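Local coordinates for lipoprotein (Mycoplasma mycoides subsp. capri, PDB 7ADK) that is probably a cell-surface peptidase of the mycoplasma DUF31 family, which belongs to the chymotrypsin-like PA clan and includes proteins implicated in cleaving host immunoglobulins, at residues 173-176 / 177-180; 572-575 / 576-579; 509-512 / 513-516; 776-779 / 780-783; 273-277 / 278-282. All coordinates share one frame; numbering follows the deposited sequence.

Overall arrangement
From the N terminus the five contacts follow one another in series, in the order 1, 5, 3, 2, 4, and none nests within or crosses another. Interaction 1 closes the bend between helices 165-173 and 176-192. Interaction 5 folds up the loop that leads to strand 289-293 of the antiparallel sheet. Interaction 3 turns the chain on its way from strand 503-507 of that sheet to strand 535-537 of the mixed sheet. Interaction 2 starts helix 575-582 after strand 565-566, and interaction 4 joins strands 769-778 and 783-792 of the mixed sheet. Interactions 1 and 2 lie on opposite sides of the chain's centre, their own centres about 56 Å apart.

Interaction 1: residues 173-176 / 177-180; sequences KKDQ and KSRF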
loop_
_atom_site.group_PDB
_atom_site.type_symbol
_atom_site.label_atom_id
_atom_site.label_comp_id
_atom_site.label_asym_id
_atom_site.label_seq_id
_atom_site.Cartn_x
_atom_site.Cartn_y
_atom_site.Cartn_z
ATOM N N LYS B 173 1.601 14.930 37.226
ATOM C CA LYS B 173 2.336 15.691 38.258
ATOM C C LYS B 173 3.463 14.902 38.942
ATOM O O LYS B 173 4.436 15.506 39.393
ATOM C CB LYS B 173 1.341 16.288 39.270
ATOM C CG LYS B 173 0.434 17.321 38.591
ATOM C CD LYS B 173 -0.528 18.041 39.536
ATOM C CE LYS B 173 -1.510 17.094 40.231
ATOM N NZ LYS B 173 -2.447 17.837 41.099
ATOM N N LYS B 174 3.392 13.571 38.967
ATOM C CA LYS B 174 4.455 12.642 39.406
ATOM C C LYS B 174 5.778 12.842 38.655
ATOM O O LYS B 174 5.786 13.257 37.497
ATOM C CB LYS B 174 3.944 11.194 39.271
ATOM C CG LYS B 174 3.047 10.798 40.451
ATOM C CD LYS B 174 2.365 9.437 40.274
ATOM C CE LYS B 174 1.274 9.293 41.338
ATOM N NZ LYS B 174 0.464 8.067 41.215
ATOM N N ASP B 175 6.900 12.536 39.307
ATOM C CA ASP B 175 8.221 12.428 38.663
ATOM C C ASP B 175 8.431 11.033 38.049
ATOM O O ASP B 175 7.657 10.116 38.299
ATOM C CB ASP B 175 9.347 12.766 39.653
ATOM C CG ASP B 175 9.656 11.671 40.676
ATOM O OD1 ASP B 175 8.718 10.976 41.121
ATOM O OD2 ASP B 175 10.843 11.481 41.018
ATOM N N GLN B 176 9.496 10.822 37.271
ATOM C CA GLN B 176 9.681 9.542 36.580
ATOM C C GLN B 176 9.853 8.332 37.507
ATOM O O GLN B 176 9.342 7.264 37.186
ATOM C CB GLN B 176 10.835 9.607 35.568
ATOM C CG GLN B 176 10.459 10.279 34.243
ATOM C CD GLN B 176 9.198 9.732 33.578
ATOM O OE1 GLN B 176 8.424 10.461 32.997
ATOM N NE2 GLN B 176 8.872 8.466 33.683
ATOM N N LYS B 177 10.492 8.473 38.674
ATOM C CA LYS B 177 10.568 7.389 39.671
ATOM C C LYS B 177 9.179 6.977 40.168
ATOM O O LYS B 177 8.845 5.798 40.159
ATOM C CB LYS B 177 11.491 7.803 40.823
ATOM C CG LYS B 177 11.820 6.641 41.764
ATOM C CD LYS B 177 12.632 7.064 42.994
ATOM C CE LYS B 177 14.046 7.542 42.676
ATOM N NZ LYS B 177 14.808 7.895 43.871
ATOM N N SER B 178 8.339 7.932 40.560
ATOM C CA SER B 178 6.985 7.605 41.038
ATOM C C SER B 178 5.987 7.243 39.925
ATOM O O SER B 178 5.048 6.490 40.175
ATOM C CB SER B 178 6.455 8.727 41.923
ATOM O OG SER B 178 6.360 9.937 41.222
ATOM N N ARG B 179 6.189 7.721 38.687
ATOM C CA ARG B 179 5.527 7.204 37.475
ATOM C C ARG B 179 5.873 5.741 37.218
ATOM O O ARG B 179 4.962 4.953 36.999
ATOM C CB ARG B 179 5.897 8.037 36.243
ATOM C CG ARG B 179 5.161 9.372 36.147
ATOM C CD ARG B 179 5.608 10.121 34.898
ATOM N NE ARG B 179 4.932 11.410 34.735
ATOM C CZ ARG B 179 5.290 12.359 33.896
ATOM N NH1 ARG B 179 6.241 12.221 33.034
ATOM N NH2 ARG B 179 4.699 13.503 33.915
ATOM N N PHE B 180 7.147 5.359 37.321
ATOM C CA PHE B 180 7.549 3.961 37.162
ATOM C C PHE B 180 6.891 3.034 38.184
ATOM O O PHE B 180 6.325 2.022 37.804
ATOM C CB PHE B 180 9.062 3.793 37.246
ATOM C CG PHE B 180 9.487 2.343 37.182
ATOM C CD1 PHE B 180 9.660 1.713 35.940
ATOM C CD2 PHE B 180 9.762 1.628 38.362
ATOM C CE1 PHE B 180 10.124 0.391 35.880
ATOM C CE2 PHE B 180 10.254 0.315 38.300
ATOM C CZ PHE B 180 10.435 -0.305 37.056
#
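Two bonds from Ser178 converge on one carboxylate oxygen of Asp175. Ser178 OG donates to Asp175 OD1 at 2.6 Å, nearly along its C-O axis, while the backbone N of Ser178 reaches the same OD1 of Asp175 at 3.1 Å from above the carboxylate plane. The first torsion of Asp175 (chi1 76°) sets CG between the backbone N and the carbonyl carbon, from where the carboxylate can turn back over the first turn of the helix. Asp175 is thus the N-cap of helix 176-192, two residues after helix 165-173 ends, and the negative charge beside the first amides probably suits the helix dipole. Ordinary helical bonds follow, from Arg179 N to Asp175 O and from Phe180 N to Gln176 O.

A second polar group joins side chains one turn apart. Arg179, extended from CG to NE, brings NH1 to OE1 of Gln176 at 2.8 Å, the amide and guanidinium planes standing 73° apart. Lys174 O lies over one face of the guanidinium. Arg179 NE and NH2 also donate to the carbonyls of Tyr171 and Thr172, so one cation grips the end of the preceding helix.

Apolar contact is modest: Lys174 CB rests 3.8 Å from Arg179 CG, while the Lys174 ammonium pairs with Glu170. The Phe180 ring leads away to Ile701 and Ile707.

Interaction 2: residues 572-575 / 576-579; sequences ETEQ and NKLI
Glu574 holds the start of the helix with both carboxylate oxygens. Glu574 OE2 accepts from Asn576 N at 3.0 Å, the donor lying well above the carboxylate plane, and Glu574 OE1 takes Lys577 NZ at 2.8 Å through its anti lone pair, a salt bridge. The Glu574 chain is bent at chi2 (-89°), which folds the carboxylate back over the helix start, and Lys577, bent near its end, crosses it at about a right angle. This polar side faces solvent, with Glu574 and Lys577 both exposed. The Glu572 carboxylate lies against the Lys577 chain, with Glu572 OE1 3.4 Å from Lys577 CE; its other oxygen, OE2, accepts from Thr573 N.

Glu574 is the N-cap of helix 575-582, and Glu574 O accepts from Leu578 N at 2.8 Å, as Gln575 O does from Ile579 N. The inner side is closer packed. Buried Leu578 lays CD1 3.6 Å from the carbonyl O of Glu572. Gln575 and Ile579 run alongside each other in the same direction, Gln575 CG meeting Ile579 CD1 at 3.8 Å, and both side chains touch Leu551; Ile579 also reaches Phe547 and Thr441. Asn576 OD1 bonds to Asn439 ND2.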
loop_
_atom_site.group_PDB
_atom_site.type_symbol
_atom_site.label_atom_id
_atom_site.label_comp_id
_atom_site.label_asym_id
_atom_site.label_seq_id
_atom_site.Cartn_x
_atom_site.Cartn_y
_atom_site.Cartn_z
ATOM N N GLU B 572 22.761 9.306 -16.172
ATOM C CA GLU B 572 24.131 9.827 -16.184
ATOM C C GLU B 572 25.176 8.730 -16.466
ATOM O O GLU B 572 24.969 7.562 -16.149
ATOM C CB GLU B 572 24.397 10.566 -14.870
ATOM C CG GLU B 572 25.722 11.315 -14.755
ATOM C CD GLU B 572 25.935 12.349 -15.845
ATOM O OE1 GLU B 572 25.560 13.507 -15.662
ATOM O OE2 GLU B 572 26.469 12.006 -16.897
ATOM N N THR B 573 26.269 9.091 -17.136
ATOM C CA THR B 573 27.321 8.172 -17.586
ATOM C C THR B 573 28.741 8.515 -17.126
ATOM O O THR B 573 29.513 7.605 -16.824
ATOM C CB THR B 573 27.213 7.997 -19.103
ATOM O OG1 THR B 573 28.073 6.998 -19.553
ATOM C CG2 THR B 573 27.512 9.240 -19.911
ATOM N N GLU B 574 29.126 9.792 -17.052
ATOM C CA GLU B 574 30.504 10.170 -16.709
ATOM C C GLU B 574 30.770 9.993 -15.208
ATOM O O GLU B 574 29.989 10.449 -14.382
ATOM C CB GLU B 574 30.811 11.583 -17.214
ATOM C CG GLU B 574 32.264 12.032 -16.983
ATOM C CD GLU B 574 32.515 12.722 -15.633
ATOM O OE1 GLU B 574 31.852 13.747 -15.359
ATOM O OE2 GLU B 574 33.398 12.263 -14.877
ATOM N N GLN B 575 31.859 9.319 -14.842
ATOM C CA GLN B 575 32.073 8.746 -13.510
ATOM C C GLN B 575 31.910 9.713 -12.334
ATOM O O GLN B 575 31.271 9.349 -11.352
ATOM C CB GLN B 575 33.456 8.092 -13.470
ATOM C CG GLN B 575 33.758 7.376 -12.158
ATOM C CD GLN B 575 35.046 6.573 -12.185
ATOM O OE1 GLN B 575 35.051 5.359 -12.085
ATOM N NE2 GLN B 575 36.184 7.193 -12.329
ATOM N N ASN B 576 32.488 10.913 -12.359
ATOM C CA ASN B 576 32.382 11.822 -11.210
ATOM C C ASN B 576 30.945 12.335 -11.025
ATOM O O ASN B 576 30.484 12.510 -9.893
ATOM C CB ASN B 576 33.371 12.986 -11.368
ATOM C CG ASN B 576 34.842 12.641 -11.217
ATOM O OD1 ASN B 576 35.696 13.512 -11.201
ATOM N ND2 ASN B 576 35.211 11.402 -11.025
ATOM N N LYS B 577 30.208 12.533 -12.119
ATOM C CA LYS B 577 28.782 12.866 -12.064
ATOM C C LYS B 577 27.922 11.666 -11.692
ATOM O O LYS B 577 27.003 11.812 -10.904
ATOM C CB LYS B 577 28.327 13.494 -13.383
ATOM C CG LYS B 577 28.880 14.909 -13.544
ATOM C CD LYS B 577 28.229 15.687 -14.688
ATOM C CE LYS B 577 28.505 15.133 -16.082
ATOM N NZ LYS B 577 29.893 15.338 -16.514
ATOM N N LEU B 578 28.239 10.474 -12.167
ATOM C CA LEU B 578 27.521 9.261 -11.810
ATOM C C LEU B 578 27.705 8.908 -10.331
ATOM O O LEU B 578 26.732 8.585 -9.673
ATOM C CB LEU B 578 27.897 8.131 -12.742
ATOM C CG LEU B 578 27.170 6.832 -12.604
ATOM C CD1 LEU B 578 25.771 6.921 -12.657
ATOM C CD2 LEU B 578 27.553 5.873 -13.573
ATOM N N ILE B 579 28.896 9.071 -9.751
ATOM C CA ILE B 579 29.103 8.905 -8.300
ATOM C C ILE B 579 28.327 9.955 -7.503
ATOM O O ILE B 579 27.762 9.646 -6.457
ATOM C CB ILE B 579 30.606 8.877 -7.945
ATOM C CG1 ILE B 579 31.223 7.586 -8.511
ATOM C CG2 ILE B 579 30.850 8.949 -6.434
ATOM C CD1 ILE B 579 32.744 7.513 -8.459
#

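Interaction 3: residues 509-512 / 513-516; sequences ATDF and INEN
Asp511 and Asn514 meet across a tight turn, their flat end groups turned 60° against each other. Asn514 ND2 donates to Asp511 OD2 at 2.8 Å in a nearly straight bond; the acceptor lies in the amide plane, while the donor approaches on the syn side of the carboxylate, somewhat out of its plane. The two side chains also touch beside the bond, with Asn514 CB 3.5 Å from Asp511 OD1. With CG anti to its own backbone N (chi1 -155°), Asn514 directs its amide back to Asp511.

The same two residues frame a type I beta turn, which runs from Asp511 to Asn514. Its closing bond, Asn514 N to Asp511 O, is 3.2 Å long, and the donor sits well above the carbonyl plane. Backbone and side chain therefore bridge the same pair of residues twice. Asn514 is in addition the centre of an inverse gamma turn, in which Glu515 N donates to Ile513 O.

The two corner residues, Phe512 and Ile513, are buried, and their side chains leave the turn next to each other in a shared direction. Ile513 CD1 comes 3.6 Å from Phe512 CE1, obliquely to the ring.

The Phe512 ring meets Tyr808 of strand 807-809, and Ile513 packs on Tyr743 of strand 737-747. Asp511 touches Lys738 of that same strand and shares a backbone bond with Ile536 of strand 535-537.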
loop_
_atom_site.group_PDB
_atom_site.type_symbol
_atom_site.label_atom_id
_atom_site.label_comp_id
_atom_site.label_asym_id
_atom_site.label_seq_id
_atom_site.Cartn_x
_atom_site.Cartn_y
_atom_site.Cartn_z
ATOM N N ALA B 509 32.430 -3.873 15.468
ATOM C CA ALA B 509 32.074 -3.628 16.882
ATOM C C ALA B 509 31.999 -4.896 17.763
ATOM O O ALA B 509 31.180 -4.991 18.678
ATOM C CB ALA B 509 30.829 -2.746 16.986
ATOM N N THR B 510 32.869 -5.873 17.516
ATOM C CA THR B 510 32.998 -7.095 18.316
ATOM C C THR B 510 34.048 -6.917 19.401
ATOM O O THR B 510 35.158 -6.454 19.155
ATOM C CB THR B 510 33.368 -8.304 17.456
ATOM O OG1 THR B 510 34.436 -8.007 16.583
ATOM C CG2 THR B 510 32.193 -8.800 16.641
ATOM N N ASP B 511 33.706 -7.308 20.622
ATOM C CA ASP B 511 34.626 -7.453 21.752
ATOM C C ASP B 511 35.456 -6.200 22.082
ATOM O O ASP B 511 36.583 -6.246 22.566
ATOM C CB ASP B 511 35.428 -8.741 21.590
ATOM C CG ASP B 511 35.723 -9.451 22.904
ATOM O OD1 ASP B 511 35.046 -9.214 23.916
ATOM O OD2 ASP B 511 36.652 -10.267 22.933
ATOM N N PHE B 512 34.842 -5.039 21.866
ATOM C CA PHE B 512 35.442 -3.706 21.952
ATOM C C PHE B 512 35.782 -3.208 23.366
ATOM O O PHE B 512 36.385 -2.143 23.500
ATOM C CB PHE B 512 34.530 -2.724 21.217
ATOM C CG PHE B 512 33.182 -2.528 21.869
ATOM C CD1 PHE B 512 33.009 -1.582 22.885
ATOM C CD2 PHE B 512 32.092 -3.304 21.446
ATOM C CE1 PHE B 512 31.744 -1.390 23.449
ATOM C CE2 PHE B 512 30.830 -3.120 22.023
ATOM C CZ PHE B 512 30.650 -2.152 23.017
ATOM N N ILE B 513 35.434 -3.952 24.417
ATOM C CA ILE B 513 35.784 -3.681 25.826
ATOM C C ILE B 513 37.002 -4.496 26.308
ATOM O O ILE B 513 37.558 -4.203 27.365
ATOM C CB ILE B 513 34.530 -3.938 26.703
ATOM C CG1 ILE B 513 33.365 -3.000 26.356
ATOM C CG2 ILE B 513 34.774 -3.835 28.211
ATOM C CD1 ILE B 513 33.642 -1.502 26.448
ATOM N N ASN B 514 37.433 -5.526 25.567
ATOM C CA ASN B 514 38.298 -6.614 26.051
ATOM C C ASN B 514 39.804 -6.285 26.236
ATOM O O ASN B 514 40.687 -7.055 25.851
ATOM C CB ASN B 514 38.009 -7.881 25.226
ATOM C CG ASN B 514 38.335 -9.194 25.929
ATOM O OD1 ASN B 514 38.795 -9.233 27.059
ATOM N ND2 ASN B 514 38.079 -10.317 25.306
ATOM N N GLU B 515 40.100 -5.133 26.843
ATOM C CA GLU B 515 41.322 -4.923 27.619
ATOM C C GLU B 515 41.098 -5.546 29.010
ATOM O O GLU B 515 39.970 -5.680 29.444
ATOM C CB GLU B 515 41.684 -3.428 27.702
ATOM C CG GLU B 515 42.966 -3.172 28.509
ATOM C CD GLU B 515 43.543 -1.757 28.396
ATOM O OE1 GLU B 515 42.789 -0.764 28.436
ATOM O OE2 GLU B 515 44.787 -1.619 28.323
ATOM N N ASN B 516 42.141 -5.937 29.721
ATOM C CA ASN B 516 42.069 -6.590 31.021
ATOM C C ASN B 516 41.251 -5.794 32.058
ATOM O O ASN B 516 41.293 -4.573 32.090
ATOM C CB ASN B 516 43.481 -6.904 31.525
ATOM C CG ASN B 516 44.344 -7.617 30.516
ATOM O OD1 ASN B 516 45.133 -7.025 29.817
ATOM N ND2 ASN B 516 44.216 -8.889 30.376
#

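Interaction 4: residues 776-779 / 780-783; sequences ASNE and TART
A beta hairpin with a G1 bulge joins strands 769-778 and 783-792 of the mixed sheet, and Asn778 stands at its end facing both Arg782 and Thr783. Asn778 and Thr783 form an antiparallel hydrogen-bonded pair: Asn778 N donates to Thr783 O at 2.9 Å, and the return bond, from Thr783 N to Asn778 O, is weak at 3.3 Å. Arg782 N also leans on Asn778 O, at 2.8 Å but with a poor angle that makes this bond weak too. The extra residue of the bulge is Arg782, whose backbone takes a left-handed conformation (phi 63°); its side chain extends away to Val251 and Ile262.

The Asn778 side chain caps amides of the loop. With its CG anti to the backbone N (chi1 -174°), Asn778 OD1 accepts Ala781 N at 2.9 Å. That bond is almost straight at the hydrogen, yet the donor sits high above the plane of the side-chain carbonyl. A weak bond of 3.2 Å from Thr780 N to the same OD1 of Asn778 adds an Asx turn, and the amide nitrogens of two successive loop residues thus share one oxygen.

Around the hairpin end, Glu779 forms a salt bridge with Lys642, and Thr783 OG1 bonds to the carbonyl of Pro749. The other end of the Asn778 amide, ND2, bonds to Tyr703 OH, while the methyl CB of Ala781 packs against the amide carbon CG of Asn778 at 3.4 Å.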
loop_
_atom_site.group_PDB
_atom_site.type_symbol
_atom_site.label_atom_id
_atom_site.label_comp_id
_atom_site.label_asym_id
_atom_site.label_seq_id
_atom_site.Cartn_x
_atom_site.Cartn_y
_atom_site.Cartn_z
ATOM N N ALA B 776 16.806 -4.373 16.381
ATOM C CA ALA B 776 15.794 -5.364 16.735
ATOM C C ALA B 776 14.423 -4.720 16.882
ATOM O O ALA B 776 14.320 -3.643 17.452
ATOM C CB ALA B 776 16.207 -6.068 18.013
ATOM N N SER B 777 13.370 -5.391 16.421
ATOM C CA SER B 777 11.977 -4.938 16.546
ATOM C C SER B 777 11.138 -5.856 17.417
ATOM O O SER B 777 11.364 -7.062 17.459
ATOM C CB SER B 777 11.286 -4.854 15.190
ATOM O OG SER B 777 11.962 -3.973 14.337
ATOM N N ASN B 778 10.130 -5.296 18.067
ATOM C CA ASN B 778 9.084 -6.029 18.746
ATOM C C ASN B 778 7.744 -5.329 18.501
ATOM O O ASN B 778 7.372 -4.378 19.179
ATOM C CB ASN B 778 9.480 -6.140 20.217
ATOM C CG ASN B 778 8.542 -7.011 21.011
ATOM O OD1 ASN B 778 7.381 -7.209 20.687
ATOM N ND2 ASN B 778 9.017 -7.556 22.092
ATOM N N GLU B 779 7.001 -5.792 17.493
ATOM C CA GLU B 779 5.715 -5.201 17.107
ATOM C C GLU B 779 4.569 -5.528 18.068
ATOM O O GLU B 779 3.504 -4.936 17.949
ATOM C CB GLU B 779 5.391 -5.521 15.636
ATOM C CG GLU B 779 5.122 -7.002 15.331
ATOM C CD GLU B 779 4.736 -7.242 13.859
ATOM O OE1 GLU B 779 5.424 -8.009 13.149
ATOM O OE2 GLU B 779 3.702 -6.725 13.378
ATOM N N THR B 780 4.787 -6.386 19.067
ATOM C CA THR B 780 3.856 -6.536 20.203
ATOM C C THR B 780 4.166 -5.521 21.316
ATOM O O THR B 780 3.250 -4.921 21.862
ATOM C CB THR B 780 3.844 -7.977 20.720
ATOM O OG1 THR B 780 3.532 -8.855 19.664
ATOM C CG2 THR B 780 2.787 -8.216 21.777
ATOM N N ALA B 781 5.444 -5.244 21.595
ATOM C CA ALA B 781 5.884 -4.120 22.432
ATOM C C ALA B 781 5.597 -2.750 21.802
ATOM O O ALA B 781 5.544 -1.743 22.503
ATOM C CB ALA B 781 7.393 -4.221 22.659
ATOM N N ARG B 782 5.480 -2.701 20.472
ATOM C CA ARG B 782 5.367 -1.490 19.663
ATOM C C ARG B 782 6.621 -0.599 19.766
ATOM O O ARG B 782 6.548 0.614 19.624
ATOM C CB ARG B 782 4.012 -0.796 19.917
ATOM C CG ARG B 782 2.830 -1.777 20.032
ATOM C CD ARG B 782 1.468 -1.082 19.995
ATOM N NE ARG B 782 0.395 -2.002 20.413
ATOM C CZ ARG B 782 -0.226 -2.026 21.570
ATOM N NH1 ARG B 782 0.048 -1.196 22.535
ATOM N NH2 ARG B 782 -1.155 -2.900 21.802
ATOM N N THR B 783 7.782 -1.203 20.007
ATOM C CA THR B 783 9.078 -0.539 20.143
ATOM C C THR B 783 10.185 -1.500 19.707
ATOM O O THR B 783 9.938 -2.626 19.287
ATOM C CB THR B 783 9.240 0.010 21.571
ATOM O OG1 THR B 783 10.366 0.827 21.732
ATOM C CG2 THR B 783 9.385 -1.059 22.636
#

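Interaction 5: residues 273-277 / 278-282; sequences GRNEK and AKTVG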
loop_
_atom_site.group_PDB
_atom_site.type_symbol
_atom_site.label_atom_id
_atom_site.label_comp_id
_atom_site.label_asym_id
_atom_site.label_seq_id
_atom_site.Cartn_x
_atom_site.Cartn_y
_atom_site.Cartn_z
ATOM N N GLY B 273 7.417 14.190 7.249
ATOM C CA GLY B 273 6.927 15.285 8.090
ATOM C C GLY B 273 7.608 16.644 7.861
ATOM O O GLY B 273 6.912 17.644 7.725
ATOM N N ARG B 274 8.946 16.700 7.835
ATOM C CA ARG B 274 9.763 17.933 7.895
ATOM C C ARG B 274 11.158 17.762 7.293
ATOM O O ARG B 274 11.606 16.641 7.087
ATOM C CB ARG B 274 9.858 18.476 9.346
ATOM C CG ARG B 274 10.739 17.647 10.297
ATOM C CD ARG B 274 11.174 18.432 11.529
ATOM N NE ARG B 274 12.067 17.665 12.424
ATOM C CZ ARG B 274 12.599 18.096 13.557
ATOM N NH1 ARG B 274 13.450 17.388 14.226
ATOM N NH2 ARG B 274 12.297 19.225 14.105
ATOM N N ASN B 275 11.867 18.863 7.073
ATOM C CA ASN B 275 13.146 18.880 6.357
ATOM C C ASN B 275 14.271 18.109 7.070
ATOM O O ASN B 275 15.080 17.436 6.448
ATOM C CB ASN B 275 13.512 20.347 6.098
ATOM C CG ASN B 275 14.514 20.485 4.972
ATOM O OD1 ASN B 275 15.683 20.162 5.085
ATOM N ND2 ASN B 275 14.094 20.995 3.843
ATOM N N GLU B 276 14.309 18.144 8.394
ATOM C CA GLU B 276 15.313 17.407 9.174
ATOM C C GLU B 276 15.088 15.886 9.129
ATOM O O GLU B 276 15.967 15.118 9.489
ATOM C CB GLU B 276 15.387 17.909 10.621
ATOM C CG GLU B 276 15.378 19.433 10.824
ATOM C CD GLU B 276 16.316 20.248 9.906
ATOM O OE1 GLU B 276 17.458 19.834 9.610
ATOM O OE2 GLU B 276 15.914 21.352 9.481
ATOM N N LYS B 277 13.909 15.432 8.670
ATOM C CA LYS B 277 13.586 14.014 8.446
ATOM C C LYS B 277 13.910 13.591 7.024
ATOM O O LYS B 277 14.470 12.532 6.820
ATOM C CB LYS B 277 12.107 13.715 8.717
ATOM C CG LYS B 277 11.637 14.074 10.121
ATOM C CD LYS B 277 10.150 13.765 10.396
ATOM C CE LYS B 277 9.852 12.366 10.957
ATOM N NZ LYS B 277 9.946 12.304 12.441
ATOM N N ALA B 278 13.595 14.381 6.018
ATOM C CA ALA B 278 13.971 14.112 4.639
ATOM C C ALA B 278 14.094 15.433 3.901
ATOM O O ALA B 278 13.442 16.397 4.259
ATOM C CB ALA B 278 12.947 13.196 4.000
ATOM N N LYS B 279 14.929 15.454 2.867
ATOM C CA LYS B 279 15.659 16.649 2.405
ATOM C C LYS B 279 16.851 16.950 3.354
ATOM O O LYS B 279 17.752 17.692 2.971
ATOM C CB LYS B 279 14.704 17.815 2.073
ATOM C CG LYS B 279 15.263 18.916 1.155
ATOM C CD LYS B 279 15.445 18.486 -0.304
ATOM C CE LYS B 279 15.854 19.678 -1.164
ATOM N NZ LYS B 279 15.779 19.385 -2.611
ATOM N N THR B 280 16.935 16.233 4.492
ATOM C CA THR B 280 18.138 16.018 5.300
ATOM C C THR B 280 18.434 14.538 5.591
ATOM O O THR B 280 19.512 14.096 5.242
ATOM C CB THR B 280 18.105 16.831 6.595
ATOM O OG1 THR B 280 17.839 18.185 6.316
ATOM C CG2 THR B 280 19.434 16.764 7.328
ATOM N N VAL B 281 17.557 13.756 6.233
ATOM C CA VAL B 281 17.963 12.457 6.846
ATOM C C VAL B 281 17.679 11.194 6.031
ATOM O O VAL B 281 18.585 10.403 5.798
ATOM C CB VAL B 281 17.437 12.349 8.294
ATOM C CG1 VAL B 281 17.448 10.940 8.882
ATOM C CG2 VAL B 281 18.274 13.270 9.180
ATOM N N GLY B 282 16.437 10.925 5.657
ATOM C CA GLY B 282 16.036 9.695 4.962
ATOM C C GLY B 282 16.161 9.739 3.455
ATOM O O GLY B 282 15.892 8.786 2.738
#
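Thr280 turns its hydroxyl opposite its own carbonyl carbon (chi1 -52°), which brings OG1 round to the backbone of Asn275, while Asn275 has CG trans to its backbone N (chi1 -160°) and swings its amide over Lys279 and Thr280. OG1 of Thr280 donates to Asn275 O at 2.9 Å, approaching from above the carbonyl plane. The Asn275 side chain crosses that of Thr280 at about a right angle. Asn275 ND2 lies 3.6 Å from Lys279 CG, a van der Waals contact of the amide with the start of the lysine chain; the Lys279 ammonium goes on to bond Ser469 O.

The backbone here coils without becoming a regular helix. Arg274 O accepts two donors: Lys277 N at 3.0 Å and Ala278 N at 3.2 Å, the latter in the carbonyl plane. Three residues on, Lys277 O receives Gly282 N at 2.8 Å, a bond spanning five residues that closes a pi-turn, with Val281 N adding a weak bond to the same oxygen. The left-handed backbone of Lys279 (phi 76°) reverses the chain inside that turn. A CA-H...O contact from Asn275 CA to Ala278 O, 3.3 Å, adds to the compact coil.

Val281 faces the first half of the coil and packs its CB and CG2 against the carbonyls of Lys277 and Glu276. Glu276 and Thr280 lie side by side, and Lys591 bonds to both Glu276 OE1 and Thr280 OG1. The Glu276 CG also covers one face of the Arg274 guanidinium, which pairs with Asp630, and the Lys277 ammonium reaches Asn667 O.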